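Local coordinates for putative phenazine biosynthesis PhzC/PhzF protein (PDB 4DUN) that belongs to the PhzF family and probably acts as an isomerase, at residues F17-P21 with N230-I234; I134-S139 with L147-N152; H207-P212 with T244-S248. All coordinates share one frame; numbering follows the deposited sequence.

How the contacts relate
The three contacts belong to a protein whose family is known for two lobes with an active-site cleft between them. Contact 1 joins the loops leading into strands 20-27 and 233-239 and lies nearest the predicted active-site residue Glu47, about 7 Å from it between side chains of Glu47 and Pro21; a bound nickel ion is about 10 Å from the Pro21 side chain and about 11 Å from that of His207 in contact 3. Contacts 1 and 3, with centres about 19 Å apart, are linked by neighbouring strands 233-239 and 244-259. Contact 2 is centred about 21 Å from the centre of the chain and about 23 Å from the centre of contact 1, with no touch, yet it meets contact 3 where Ile148 CD1 packs 3.7 Å from Asn209 CB.

Contact 1 (F17-P21 with N230-I234); sequences FKGNP and NRGGI
Lys18 and Arg231 bring their CA atoms to 4.5 Å, and Gly19 and Gly233 follow at 4.7 Å, so two turns run close together just before each enters a strand. One backbone bond joins them, from Gly19 N to Gly232 O (2.8 Å). Gly19 and Gly232 both have positive phi, a conformation that favours glycine.

The Arg231 side chain does most of the remaining work. A bend at chi3 (61°) turns its guanidinium onto the opposing backbone. There NE donates to Gly19 O (2.8 Å), which lies close to the guanidinium plane, while NH2 donates to Lys18 O (2.9 Å) from above that carbonyl's plane. The flat group is held at its edge by two carbonyls, with Phe17 O over the middle of one face and Pro21 CD over the other, 3.6 Å from Arg231 NE. Lys18 NZ turns back toward the Arg231 backbone, and a water bridges it to Arg231 O, 2.7 Å from that oxygen.

Glu42 of the second subunit forms a salt bridge with Arg231 NH2, tying the site to the dimer interface. An arginine gripping successive carbonyls joins the two turns here, near the predicted active site of this PhzF-family fold.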
loop_
_atom_site.group_PDB
_atom_site.type_symbol
_atom_site.label_atom_id
_atom_site.label_comp_id
_atom_site.label_asym_id
_atom_site.label_seq_id
_atom_site.Cartn_x
_atom_site.Cartn_y
_atom_site.Cartn_z
ATOM N N PHE A 17 9.727 -7.977 8.241
ATOM C CA PHE A 17 8.634 -8.423 7.335
ATOM C C PHE A 17 7.521 -9.221 8.050
ATOM O O PHE A 17 6.631 -9.784 7.393
ATOM C CB PHE A 17 9.172 -9.242 6.151
ATOM C CG PHE A 17 10.345 -8.587 5.460
ATOM C CD1 PHE A 17 10.246 -7.290 4.962
ATOM C CD2 PHE A 17 11.547 -9.265 5.308
ATOM C CE1 PHE A 17 11.328 -6.682 4.320
ATOM C CE2 PHE A 17 12.629 -8.666 4.645
ATOM C CZ PHE A 17 12.517 -7.377 4.162
ATOM N N LYS A 18 7.576 -9.261 9.377
ATOM C CA LYS A 18 6.570 -9.917 10.200
ATOM C C LYS A 18 5.782 -8.832 10.925
ATOM O O LYS A 18 6.032 -7.629 10.736
ATOM C CB LYS A 18 7.229 -10.913 11.179
ATOM C CG LYS A 18 7.952 -12.070 10.461
ATOM C CD LYS A 18 8.261 -13.220 11.411
ATOM C CE LYS A 18 8.970 -14.355 10.719
ATOM N NZ LYS A 18 8.033 -15.170 9.902
ATOM N N GLY A 19 4.798 -9.247 11.704
ATOM C CA GLY A 19 4.009 -8.307 12.484
ATOM C C GLY A 19 3.138 -7.378 11.664
ATOM O O GLY A 19 2.851 -7.653 10.487
ATOM N N ASN A 20 2.722 -6.266 12.286
ATOM C CA ASN A 20 1.808 -5.281 11.671
ATOM C C ASN A 20 2.601 -3.997 11.294
ATOM O O ASN A 20 3.076 -3.295 12.199
ATOM C CB ASN A 20 0.649 -4.983 12.641
ATOM C CG ASN A 20 -0.603 -4.577 11.935
ATOM O OD1 ASN A 20 -0.544 -4.006 10.852
ATOM N ND2 ASN A 20 -1.768 -4.882 12.510
ATOM N N PRO A 21 2.821 -3.709 9.976
ATOM C CA PRO A 21 3.662 -2.554 9.608
ATOM C C PRO A 21 2.967 -1.190 9.738
ATOM O O PRO A 21 1.786 -1.034 9.403
ATOM C CB PRO A 21 4.053 -2.844 8.152
ATOM C CG PRO A 21 2.881 -3.614 7.609
ATOM C CD PRO A 21 2.324 -4.422 8.779
ATOM N N ASN A 230 -0.489 -14.091 7.518
ATOM C CA ASN A 230 0.605 -14.321 6.563
ATOM C C ASN A 230 1.929 -13.807 7.162
ATOM O O ASN A 230 2.907 -14.547 7.224
ATOM C CB ASN A 230 0.287 -13.595 5.236
ATOM C CG ASN A 230 1.297 -13.798 4.130
ATOM O OD1 ASN A 230 1.957 -14.843 4.022
ATOM N ND2 ASN A 230 1.426 -12.798 3.270
ATOM N N ARG A 231 1.919 -12.564 7.675
ATOM C CA ARG A 231 3.094 -11.945 8.290
ATOM C C ARG A 231 3.385 -12.563 9.665
ATOM O O ARG A 231 4.544 -12.871 9.960
ATOM C CB ARG A 231 2.912 -10.425 8.385
ATOM C CG ARG A 231 2.873 -9.744 6.994
ATOM C CD ARG A 231 2.652 -8.242 7.111
ATOM N NE ARG A 231 3.733 -7.596 7.854
ATOM C CZ ARG A 231 4.761 -6.949 7.315
ATOM N NH1 ARG A 231 4.856 -6.813 5.996
ATOM N NH2 ARG A 231 5.694 -6.418 8.090
ATOM N N GLY A 232 2.332 -12.763 10.452
ATOM C CA GLY A 232 2.389 -13.395 11.767
ATOM C C GLY A 232 2.809 -12.473 12.882
ATOM O O GLY A 232 3.632 -11.574 12.695
ATOM N N GLY A 233 2.233 -12.695 14.050
ATOM C CA GLY A 233 2.573 -11.896 15.216
ATOM C C GLY A 233 2.695 -12.720 16.473
ATOM O O GLY A 233 2.107 -13.794 16.571
ATOM N N ILE A 234 3.506 -12.229 17.410
ATOM C CA ILE A 234 3.688 -12.842 18.720
ATOM C C ILE A 234 3.282 -11.803 19.746
ATOM O O ILE A 234 3.740 -10.660 19.681
ATOM C CB ILE A 234 5.131 -13.371 18.943
ATOM C CG1 ILE A 234 5.496 -14.504 17.921
ATOM C CG2 ILE A 234 5.333 -13.813 20.403
ATOM C CD1 ILE A 234 4.703 -15.890 18.097
HETATM O O HOH W 1 5.834 -14.336 7.511
HETATM O O HOH W 2 5.646 -14.938 11.348
#

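Contact 2 (I134-S139 with L147-N152); sequences IGCVPS and LILLLN
Leu147 meets Ile134 through single methyls, its CD2 lying 3.8 Å from Ile134 CG2, with the two side chains crossing at about a right angle. Two residues on, Leu149 points the same way, and its CD1 touches both Ile134 CB and Cys136 SG, each at 3.8 Å. Cys136 reaches this methyl because SG stands between its own backbone N and carbonyl carbon (chi1 65°). Leu149 CB also faces Pro138 CB, more loosely.

Leu150 contributes its backbone O, which accepts a bond from Ser139 N (2.7 Å), with a C=O...N angle of 169°, and Pro138 CB rests 3.3 Å from the same oxygen. Its CD2 touches Ser139 CB. Leu151 starts away from the loop, but CD2 comes back to lie 3.9 Å from Cys136 SG and beside Pro138 CA, so the sulfur is shared by two leucine methyls. At Asn152, OD1 is very near Ser139 OG; since the serine has two conformers and the separation is short, this bond is doubtful. A water donates to Val137 O (2.9 Å) and is weakly held by Asn152 N.

Residues 134-139 link helix 128-133 to strand 140-143. Strand 147-150 runs between strands 140-143 and 176-181, while Leu150 turns its side chain to Tyr213 and Trp214 of helix 207-218.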
loop_
_atom_site.group_PDB
_atom_site.type_symbol
_atom_site.label_atom_id
_atom_site.label_comp_id
_atom_site.label_asym_id
_atom_site.label_seq_id
_atom_site.Cartn_x
_atom_site.Cartn_y
_atom_site.Cartn_z
ATOM N N ILE A 134 -20.590 -17.705 8.830
ATOM C CA ILE A 134 -19.259 -17.804 9.454
ATOM C C ILE A 134 -18.254 -18.679 8.674
ATOM O O ILE A 134 -17.048 -18.545 8.902
ATOM C CB ILE A 134 -19.328 -18.226 10.944
ATOM C CG1 ILE A 134 -20.062 -19.579 11.134
ATOM C CG2 ILE A 134 -19.934 -17.084 11.799
ATOM C CD1 ILE A 134 -19.916 -20.157 12.529
ATOM N N GLY A 135 -18.740 -19.537 7.776
ATOM C CA GLY A 135 -17.899 -20.367 6.921
ATOM C C GLY A 135 -17.044 -21.402 7.620
ATOM O O GLY A 135 -15.920 -21.670 7.187
ATOM N N CYS A 136 -17.559 -21.959 8.733
ATOM C CA CYS A 136 -16.908 -23.003 9.530
ATOM C C CYS A 136 -17.915 -23.542 10.530
ATOM O O CYS A 136 -19.003 -22.976 10.670
ATOM C CB CYS A 136 -15.647 -22.473 10.226
ATOM S SG CYS A 136 -15.968 -21.181 11.457
ATOM N N VAL A 137 -17.568 -24.652 11.206
ATOM C CA VAL A 137 -18.383 -25.229 12.270
ATOM C C VAL A 137 -17.523 -25.164 13.543
ATOM O O VAL A 137 -16.696 -26.045 13.801
ATOM C CB VAL A 137 -18.966 -26.642 11.994
ATOM C CG1 VAL A 137 -19.846 -27.096 13.165
ATOM C CG2 VAL A 137 -19.772 -26.666 10.695
ATOM N N PRO A 138 -17.693 -24.093 14.335
ATOM C CA PRO A 138 -16.871 -23.943 15.544
ATOM C C PRO A 138 -17.319 -24.826 16.704
ATOM O O PRO A 138 -18.460 -25.292 16.720
ATOM C CB PRO A 138 -17.026 -22.456 15.897
ATOM C CG PRO A 138 -18.338 -22.067 15.341
ATOM C CD PRO A 138 -18.607 -22.952 14.146
ATOM N N SER A 139 -16.410 -25.070 17.669
ATOM C CA SER A 139 -16.717 -25.834 18.883
ATOM C C SER A 139 -17.655 -25.009 19.762
ATOM O O SER A 139 -18.614 -25.539 20.323
ATOM C CB SER A 139 -15.440 -26.170 19.651
ATOM O OG SER A 139 -14.416 -26.638 18.793
ATOM N N LEU A 147 -16.807 -10.985 17.021
ATOM C CA LEU A 147 -17.355 -12.338 17.117
ATOM C C LEU A 147 -16.183 -13.290 17.292
ATOM O O LEU A 147 -15.182 -13.174 16.570
ATOM C CB LEU A 147 -18.175 -12.702 15.870
ATOM C CG LEU A 147 -18.796 -14.097 15.837
ATOM C CD1 LEU A 147 -19.881 -14.256 16.916
ATOM C CD2 LEU A 147 -19.427 -14.372 14.454
ATOM N N ILE A 148 -16.269 -14.186 18.280
ATOM C CA ILE A 148 -15.169 -15.104 18.566
ATOM C C ILE A 148 -15.613 -16.525 18.259
ATOM O O ILE A 148 -16.572 -17.016 18.865
ATOM C CB ILE A 148 -14.677 -14.946 20.025
ATOM C CG1 ILE A 148 -14.245 -13.472 20.288
ATOM C CG2 ILE A 148 -13.522 -15.931 20.329
ATOM C CD1 ILE A 148 -14.297 -13.052 21.703
ATOM N N LEU A 149 -14.889 -17.181 17.344
ATOM C CA LEU A 149 -15.174 -18.557 16.931
ATOM C C LEU A 149 -14.087 -19.476 17.413
ATOM O O LEU A 149 -12.930 -19.367 16.984
ATOM C CB LEU A 149 -15.326 -18.669 15.391
ATOM C CG LEU A 149 -16.297 -17.660 14.705
ATOM C CD1 LEU A 149 -16.251 -17.791 13.182
ATOM C CD2 LEU A 149 -17.726 -17.805 15.231
ATOM N N LEU A 150 -14.443 -20.355 18.347
ATOM C CA LEU A 150 -13.493 -21.327 18.865
ATOM C C LEU A 150 -13.420 -22.503 17.907
ATOM O O LEU A 150 -14.414 -23.210 17.716
ATOM C CB LEU A 150 -13.859 -21.778 20.301
ATOM C CG LEU A 150 -12.999 -22.925 20.865
ATOM C CD1 LEU A 150 -11.578 -22.444 21.216
ATOM C CD2 LEU A 150 -13.660 -23.584 22.046
ATOM N N LEU A 151 -12.238 -22.728 17.310
ATOM C CA LEU A 151 -12.048 -23.866 16.410
ATOM C C LEU A 151 -11.393 -25.017 17.178
ATOM O O LEU A 151 -10.946 -24.814 18.300
ATOM C CB LEU A 151 -11.258 -23.471 15.156
ATOM C CG LEU A 151 -11.833 -22.304 14.303
ATOM C CD1 LEU A 151 -11.061 -22.163 12.983
ATOM C CD2 LEU A 151 -13.334 -22.486 13.987
ATOM N N ASN A 152 -11.385 -26.228 16.600
ATOM C CA ASN A 152 -10.917 -27.432 17.286
ATOM C C ASN A 152 -9.397 -27.643 17.287
ATOM O O ASN A 152 -8.922 -28.532 17.997
ATOM C CB ASN A 152 -11.616 -28.657 16.700
ATOM C CG ASN A 152 -13.051 -28.765 17.150
ATOM O OD1 ASN A 152 -13.345 -28.898 18.344
ATOM N ND2 ASN A 152 -13.985 -28.701 16.213
HETATM O O HOH W 3 -14.024 -26.379 14.752
#

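Contact 3 (H207-P212 with T244-S248); sequences HCNLIP and TVKIS
Ile211 and Val245 make the central apolar contact, reaching toward each other tip to tip, with Ile211 CG2 at 3.7 Å from Val245 CG1. The other branch of Ile211 serves the next inward-facing strand residue: CG1 stands anti to the carbonyl carbon (chi1 -67°), and CD1 lies 3.7 Å from Ile247 CG1 as the two side chains cross at a slant. That same CD1 is also 3.9 Å from Val245 CB, so one methyl rests against both strand side chains. One turn earlier on the helix, His207 adds its CB, 3.8 Å from Ile247 CD1, while the imidazole leads away from the strand.

Looser packing extends the patch. Val245 CG2 approaches Cys208 CA at 4.3 Å, and Pro212 CD faces Val245 CG1 at 4.4 Å.

Polar interactions stay within each element or go to other partners. Ile211 N bonds to His207 O inside the helix, and His207 ND1 bonds to Thr203 O. Val245 and Ile247 have backbone bonds to Phe116 and Met114, whereas Lys246 and Ser248 bond to Glu238 and Gln236.

The segment axes cross at 108° and approach to 8.9 Å, with no hydrogen bond between helix and strand. Cohesion therefore rests mainly on the branched side chains of Ile211, Val245 and Ile247, as expected where a helix is buried against a sheet, and alternate strand residues supply the surface on which it lies.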
loop_
_atom_site.group_PDB
_atom_site.type_symbol
_atom_site.label_atom_id
_atom_site.label_comp_id
_atom_site.label_asym_id
_atom_site.label_seq_id
_atom_site.Cartn_x
_atom_site.Cartn_y
_atom_site.Cartn_z
ATOM N N HIS A 207 -7.104 -9.316 22.177
ATOM C CA HIS A 207 -6.532 -9.979 23.347
ATOM C C HIS A 207 -7.210 -9.504 24.653
ATOM O O HIS A 207 -7.104 -10.202 25.661
ATOM C CB HIS A 207 -4.993 -9.886 23.360
ATOM C CG HIS A 207 -4.405 -10.708 22.246
ATOM N ND1 HIS A 207 -4.367 -10.232 20.952
ATOM C CD2 HIS A 207 -4.007 -12.007 22.241
ATOM C CE1 HIS A 207 -3.899 -11.229 20.210
ATOM N NE2 HIS A 207 -3.640 -12.306 20.948
ATOM N N CYS A 208 -8.027 -8.416 24.609
ATOM C CA CYS A 208 -8.880 -8.030 25.751
ATOM C C CYS A 208 -9.860 -9.154 26.083
ATOM O O CYS A 208 -10.212 -9.327 27.244
ATOM C CB CYS A 208 -9.632 -6.742 25.451
ATOM S SG CYS A 208 -8.549 -5.315 25.305
ATOM N N ASN A 209 -10.330 -9.877 25.052
ATOM C CA ASN A 209 -11.233 -11.016 25.199
ATOM C C ASN A 209 -10.482 -12.327 25.273
ATOM O O ASN A 209 -10.869 -13.201 26.040
ATOM C CB ASN A 209 -12.201 -11.127 24.014
ATOM C CG ASN A 209 -12.971 -9.893 23.623
ATOM O OD1 ASN A 209 -13.108 -9.611 22.437
ATOM N ND2 ASN A 209 -13.574 -9.186 24.581
ATOM N N LEU A 210 -9.472 -12.513 24.402
ATOM C CA LEU A 210 -8.786 -13.797 24.288
ATOM C C LEU A 210 -8.023 -14.149 25.545
ATOM O O LEU A 210 -8.031 -15.320 25.936
ATOM C CB LEU A 210 -7.852 -13.839 23.054
ATOM C CG LEU A 210 -8.553 -13.777 21.684
ATOM C CD1 LEU A 210 -7.525 -13.606 20.559
ATOM C CD2 LEU A 210 -9.458 -15.034 21.429
ATOM N N ILE A 211 -7.412 -13.148 26.209
ATOM C CA ILE A 211 -6.627 -13.385 27.431
ATOM C C ILE A 211 -7.542 -13.923 28.563
ATOM O O ILE A 211 -7.233 -15.019 29.035
ATOM C CB ILE A 211 -5.796 -12.165 27.873
ATOM C CG1 ILE A 211 -4.665 -11.872 26.825
ATOM C CG2 ILE A 211 -5.236 -12.361 29.290
ATOM C CD1 ILE A 211 -3.949 -10.515 27.041
ATOM N N PRO A 212 -8.645 -13.247 29.015
ATOM C CA PRO A 212 -9.464 -13.847 30.092
ATOM C C PRO A 212 -10.038 -15.193 29.673
ATOM O O PRO A 212 -10.101 -16.106 30.497
ATOM C CB PRO A 212 -10.580 -12.815 30.334
ATOM C CG PRO A 212 -10.609 -11.970 29.083
ATOM C CD PRO A 212 -9.173 -11.923 28.624
ATOM N N THR A 244 -7.606 -5.891 34.449
ATOM C CA THR A 244 -6.866 -5.397 33.288
ATOM C C THR A 244 -5.991 -6.509 32.787
ATOM O O THR A 244 -5.782 -7.507 33.487
ATOM C CB THR A 244 -6.046 -4.108 33.563
ATOM O OG1 THR A 244 -5.010 -4.372 34.513
ATOM C CG2 THR A 244 -6.919 -2.906 33.979
ATOM N N VAL A 245 -5.479 -6.339 31.569
ATOM C CA VAL A 245 -4.569 -7.281 30.944
ATOM C C VAL A 245 -3.381 -6.510 30.385
ATOM O O VAL A 245 -3.518 -5.341 30.002
ATOM C CB VAL A 245 -5.246 -8.171 29.848
ATOM C CG1 VAL A 245 -6.357 -9.068 30.427
ATOM C CG2 VAL A 245 -5.780 -7.334 28.689
ATOM N N LYS A 246 -2.210 -7.159 30.338
ATOM C CA LYS A 246 -1.040 -6.564 29.729
ATOM C C LYS A 246 -0.791 -7.274 28.394
ATOM O O LYS A 246 -0.793 -8.513 28.334
ATOM C CB LYS A 246 0.191 -6.662 30.649
ATOM C CG LYS A 246 1.377 -5.842 30.137
ATOM C CD LYS A 246 2.680 -6.161 30.891
ATOM C CE LYS A 246 2.771 -5.544 32.261
ATOM N NZ LYS A 246 4.074 -5.867 32.904
ATOM N N ILE A 247 -0.639 -6.481 27.330
ATOM C CA ILE A 247 -0.352 -6.936 25.972
ATOM C C ILE A 247 1.008 -6.351 25.619
ATOM O O ILE A 247 1.193 -5.134 25.729
ATOM C CB ILE A 247 -1.519 -6.507 25.037
ATOM C CG1 ILE A 247 -2.683 -7.512 25.252
ATOM C CG2 ILE A 247 -1.117 -6.451 23.539
ATOM C CD1 ILE A 247 -4.013 -6.905 25.428
ATOM N N SER A 248 1.975 -7.223 25.249
ATOM C CA SER A 248 3.320 -6.752 24.931
ATOM C C SER A 248 3.808 -7.308 23.624
ATOM O O SER A 248 3.464 -8.440 23.253
ATOM C CB SER A 248 4.316 -7.126 26.032
ATOM O OG SER A 248 3.871 -6.760 27.326
#